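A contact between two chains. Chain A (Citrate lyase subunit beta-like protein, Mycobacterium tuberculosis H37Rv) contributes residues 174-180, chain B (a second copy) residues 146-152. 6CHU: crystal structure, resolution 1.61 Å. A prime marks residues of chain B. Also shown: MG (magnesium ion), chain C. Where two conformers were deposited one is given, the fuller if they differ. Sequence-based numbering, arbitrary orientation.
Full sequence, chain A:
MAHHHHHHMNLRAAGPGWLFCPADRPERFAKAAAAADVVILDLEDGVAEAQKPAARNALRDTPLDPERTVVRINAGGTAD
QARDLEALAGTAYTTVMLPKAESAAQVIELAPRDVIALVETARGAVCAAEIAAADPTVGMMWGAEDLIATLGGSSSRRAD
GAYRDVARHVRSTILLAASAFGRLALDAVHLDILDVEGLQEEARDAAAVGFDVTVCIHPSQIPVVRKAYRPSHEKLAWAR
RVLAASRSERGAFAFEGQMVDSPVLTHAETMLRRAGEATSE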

ATOM      1  N   ILE A 174      -4.896   7.050   1.706  1.00 17.16           N
ATOM      2  CA  ILE A 174      -5.751   8.238   1.710  1.00 19.26           C
ATOM      3  C   ILE A 174      -4.938   9.503   1.472  1.00 18.06           C
ATOM      4  O   ILE A 174      -5.379  10.412   0.760  1.00 19.01           O
ATOM      5  CB  ILE A 174      -6.552   8.296   3.029  1.00 20.41           C
ATOM      6  CG1 ILE A 174      -7.949   7.740   2.788  1.00 21.47           C
ATOM      7  CG2 ILE A 174      -6.613   9.716   3.629  1.00 24.36           C
ATOM      8  CD1 ILE A 174      -7.943   6.346   2.317  1.00 23.55           C
ATOM      9  N   LEU A 175      -3.744   9.586   2.059  1.00 18.71           N
ATOM     10  CA  LEU A 175      -2.881  10.743   1.821  1.00 17.81           C
ATOM     11  C   LEU A 175      -2.532  10.864   0.340  1.00 18.03           C
ATOM     12  O   LEU A 175      -2.610  11.950  -0.254  1.00 21.45           O
ATOM     13  CB  LEU A 175      -1.615  10.608   2.660  1.00 18.32           C
ATOM     14  CG  LEU A 175      -0.539  11.659   2.396  1.00 21.72           C
ATOM     15  CD1 LEU A 175      -1.087  13.057   2.678  1.00 20.91           C
ATOM     16  CD2 LEU A 175       0.724  11.379   3.228  1.00 20.55           C
ATOM     17  N   LEU A 176      -2.172   9.743  -0.280  1.00 19.37           N
ATOM     18  CA  LEU A 176      -1.788   9.773  -1.687  1.00 17.51           C
ATOM     19  C   LEU A 176      -2.984  10.069  -2.589  1.00 15.69           C
ATOM     20  O   LEU A 176      -2.874  10.856  -3.541  1.00 18.96           O
ATOM     21  CB  LEU A 176      -1.131   8.443  -2.059  1.00 17.07           C
ATOM     22  CG  LEU A 176       0.233   8.192  -1.407  1.00 18.96           C
ATOM     23  CD1 LEU A 176       0.581   6.701  -1.526  1.00 18.53           C
ATOM     24  CD2 LEU A 176       1.312   9.046  -2.055  1.00 22.46           C
ATOM     25  N   ALA A 177      -4.127   9.439  -2.322  1.00 16.55           N
ATOM     26  CA  ALA A 177      -5.305   9.687  -3.150  1.00 17.95           C
ATOM     27  C   ALA A 177      -5.754  11.141  -3.044  1.00 16.72           C
ATOM     28  O   ALA A 177      -6.067  11.777  -4.057  1.00 17.81           O
ATOM     29  CB  ALA A 177      -6.438   8.741  -2.751  1.00 18.50           C
ATOM     30  N   ALA A 178      -5.776  11.688  -1.824  1.00 17.12           N
ATOM     31  CA  ALA A 178      -6.141  13.092  -1.650  1.00 18.35           C
ATOM     32  C   ALA A 178      -5.198  13.999  -2.427  1.00 18.65           C
ATOM     33  O   ALA A 178      -5.634  14.865  -3.197  1.00 19.27           O
ATOM     34  CB  ALA A 178      -6.131  13.454  -0.155  1.00 20.87           C
ATOM     35  N   SER A 179      -3.891  13.803  -2.248  0.55 19.54           N
ATOM     36  CA  SER A 179      -2.931  14.708  -2.857  0.55 20.16           C
ATOM     37  C   SER A 179      -2.889  14.559  -4.373  0.55 20.49           C
ATOM     38  O   SER A 179      -2.632  15.540  -5.079  0.55 21.70           O
ATOM     39  CB  SER A 179      -1.548  14.476  -2.246  0.55 21.20           C
ATOM     40  OG  SER A 179      -0.629  15.443  -2.711  0.55 20.44           O
ATOM     41  N   ALA A 180      -3.165  13.358  -4.892  1.00 19.46           N
ATOM     42  CA  ALA A 180      -3.163  13.148  -6.337  1.00 19.88           C
ATOM     43  C   ALA A 180      -4.239  13.971  -7.029  1.00 22.15           C
ATOM     44  O   ALA A 180      -4.116  14.275  -8.222  1.00 24.47           O
ATOM     45  CB  ALA A 180      -3.386  11.670  -6.660  1.00 18.82           C
TER
ATOM     46  N   ASP B 146      11.187  14.436  -3.463  1.00 21.16           N
ATOM     47  CA  ASP B 146      10.150  15.112  -4.248  1.00 20.56           C
ATOM     48  C   ASP B 146       8.757  14.611  -3.876  1.00 20.86           C
ATOM     49  O   ASP B 146       7.789  15.386  -3.914  1.00 21.76           O
ATOM     50  CB  ASP B 146      10.390  14.937  -5.757  1.00 22.98           C
ATOM     51  CG  ASP B 146      11.212  16.075  -6.367  1.00 26.73           C
ATOM     52  OD1 ASP B 146      10.951  17.253  -6.035  1.00 30.38           O
ATOM     53  OD2 ASP B 146      12.115  15.791  -7.199  1.00 23.31           O
ATOM     54  N   LEU B 147       8.632  13.334  -3.505  1.00 20.79           N
ATOM     55  CA  LEU B 147       7.339  12.839  -3.036  1.00 18.96           C
ATOM     56  C   LEU B 147       6.860  13.656  -1.843  1.00 21.64           C
ATOM     57  O   LEU B 147       5.756  14.211  -1.854  1.00 19.50           O
ATOM     58  CB  LEU B 147       7.437  11.354  -2.680  1.00 20.48           C
ATOM     59  CG  LEU B 147       6.184  10.768  -2.026  1.00 21.94           C
ATOM     60  CD1 LEU B 147       5.036  10.736  -3.013  1.00 17.32           C
ATOM     61  CD2 LEU B 147       6.459   9.379  -1.443  1.00 24.07           C
ATOM     62  N   ILE B 148       7.706  13.784  -0.819  1.00 19.75           N
ATOM     63  CA  ILE B 148       7.318  14.529   0.372  1.00 18.62           C
ATOM     64  C   ILE B 148       7.121  16.001   0.048  1.00 20.01           C
ATOM     65  O   ILE B 148       6.218  16.653   0.583  1.00 22.81           O
ATOM     66  CB  ILE B 148       8.368  14.335   1.482  1.00 24.58           C
ATOM     67  CG1 ILE B 148       8.379  12.878   1.942  1.00 26.74           C
ATOM     68  CG2 ILE B 148       8.147  15.342   2.639  1.00 24.74           C
ATOM     69  CD1 ILE B 148       7.130  12.441   2.644  1.00 28.09           C
ATOM     70  N   ALA B 149       7.984  16.563  -0.806  1.00 21.79           N
ATOM     71  CA  ALA B 149       7.858  17.980  -1.126  1.00 24.30           C
ATOM     72  C   ALA B 149       6.508  18.263  -1.775  1.00 22.91           C
ATOM     73  O   ALA B 149       5.797  19.192  -1.376  1.00 23.71           O
ATOM     74  CB  ALA B 149       8.990  18.418  -2.050  1.00 26.96           C
ATOM     75  N   THR B 150       6.141  17.464  -2.776  1.00 23.19           N
ATOM     76  CA  THR B 150       4.899  17.710  -3.498  1.00 22.53           C
ATOM     77  C   THR B 150       3.673  17.309  -2.690  1.00 23.32           C
ATOM     78  O   THR B 150       2.587  17.844  -2.936  1.00 23.87           O
ATOM     79  CB  THR B 150       4.922  16.993  -4.854  1.00 23.93           C
ATOM     80  OG1 THR B 150       5.119  15.585  -4.671  1.00 20.58           O
ATOM     81  CG2 THR B 150       6.057  17.537  -5.728  1.00 25.73           C
ATOM     82  N   LEU B 151       3.821  16.398  -1.724  1.00 20.36           N
ATOM     83  CA  LEU B 151       2.744  16.149  -0.767  1.00 21.51           C
ATOM     84  C   LEU B 151       2.491  17.345   0.140  1.00 24.19           C
ATOM     85  O   LEU B 151       1.397  17.466   0.694  1.00 27.19           O
ATOM     86  CB  LEU B 151       3.063  14.917   0.100  1.00 20.81           C
ATOM     87  CG  LEU B 151       2.955  13.548  -0.578  1.00 19.24           C
ATOM     88  CD1 LEU B 151       3.534  12.439   0.318  1.00 19.15           C
ATOM     89  CD2 LEU B 151       1.510  13.214  -0.936  1.00 25.12           C
ATOM     90  N   GLY B 152       3.467  18.236   0.294  1.00 24.47           N
ATOM     91  CA  GLY B 152       3.371  19.339   1.226  1.00 26.01           C
ATOM     92  C   GLY B 152       4.029  19.103   2.567  1.00 21.29           C
ATOM     93  O   GLY B 152       3.778  19.871   3.500  1.00 25.15           O
TER
HETATM   94 MG    MG C 301      13.357  14.216  -7.624  1.00 20.88          MG
HETATM   95  O   HOH W   1      -0.082  17.905  -2.263  1.00 41.00           O
HETATM   96  O   HOH W   2       0.584  16.055  -4.952  1.00 43.12           O
HETATM   97  O   HOH W   3      13.372  13.551  -5.546  1.00 22.31           O
HETATM   98  O   HOH W   4      13.257  14.726  -9.647  1.00 22.66           O
HETATM   99  O   HOH W   5      14.881  15.660  -7.331  1.00 22.15           O

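Two helical segments from two copies of the citrate lyase subunit beta-like protein meet at an angle of 62° between their N-to-C directions, their axes approaching to 11.1 Å. At that separation the backbones stay apart and side chains fill the gap; the nearest CA atoms, those of Ser179 and Leu151′, lie 6.2 Å from each other. The contact is small, burying 211 Å² over both sides, and no direct hydrogen bond crosses it.

Leu151′ covers the most surface and is the centre of the packing. Its CA-to-CB bond points sideways, but with chi1 m and chi2 t the end of the side chain comes nearer to chain A and meets three residues spaced along one side of that helix. CD1 of Leu151′ lies 4.2 Å from CD2 of Leu175, and CD2 of Leu151′ lies 4.3 Å from CD2 of Leu176 and 3.6 Å from CB of Ser179. The last is the closest approach between the stretches: a leucine methyl rests against the serine CB. Leu175 and Ser179 stand one turn apart, joined by the backbone bond from Ser179 N to Leu175 O (3.0 Å), and both direct their CA-to-CB bonds toward chain B.

Leu176 carries the apolar patch on to the preceding turn of the partner helix. Its CD2 also packs against CD1 of Leu147′ at 4.2 Å, and Leu147′ is tied to Leu151′ through the backbone bond from Leu151′ N to Leu147′ O (2.9 Å). These leucines are all buried, and their methyls meet at van der Waals distances, as expected of contacts held by dispersion and the exclusion of water.

Ser179 also supplies the polar side of the contact. Its OG is 4.0 Å from Thr150′ O, too far for a direct bond, and water joins the two chains instead. Water 1 lies 2.6 Å from Ser179 OG and is placed to donate to Thr150′ O at 2.8 Å and, weakly, to Leu151′ O at 3.3 Å, though it has more acceptors in reach than protons. Water 2, also 2.6 Å from Ser179 OG, could donate only weakly to Thr150′ O, at 3.4 Å. The side chain of Thr150′ turns back into its own helix, where OG1 donates to Asp146′ O (2.8 Å). Gly152′ is the first residue to leave helical phi/psi, in a Schellman motif; at its backbone angles, with positive phi, a CB would be jammed against the preceding carbonyl oxygen.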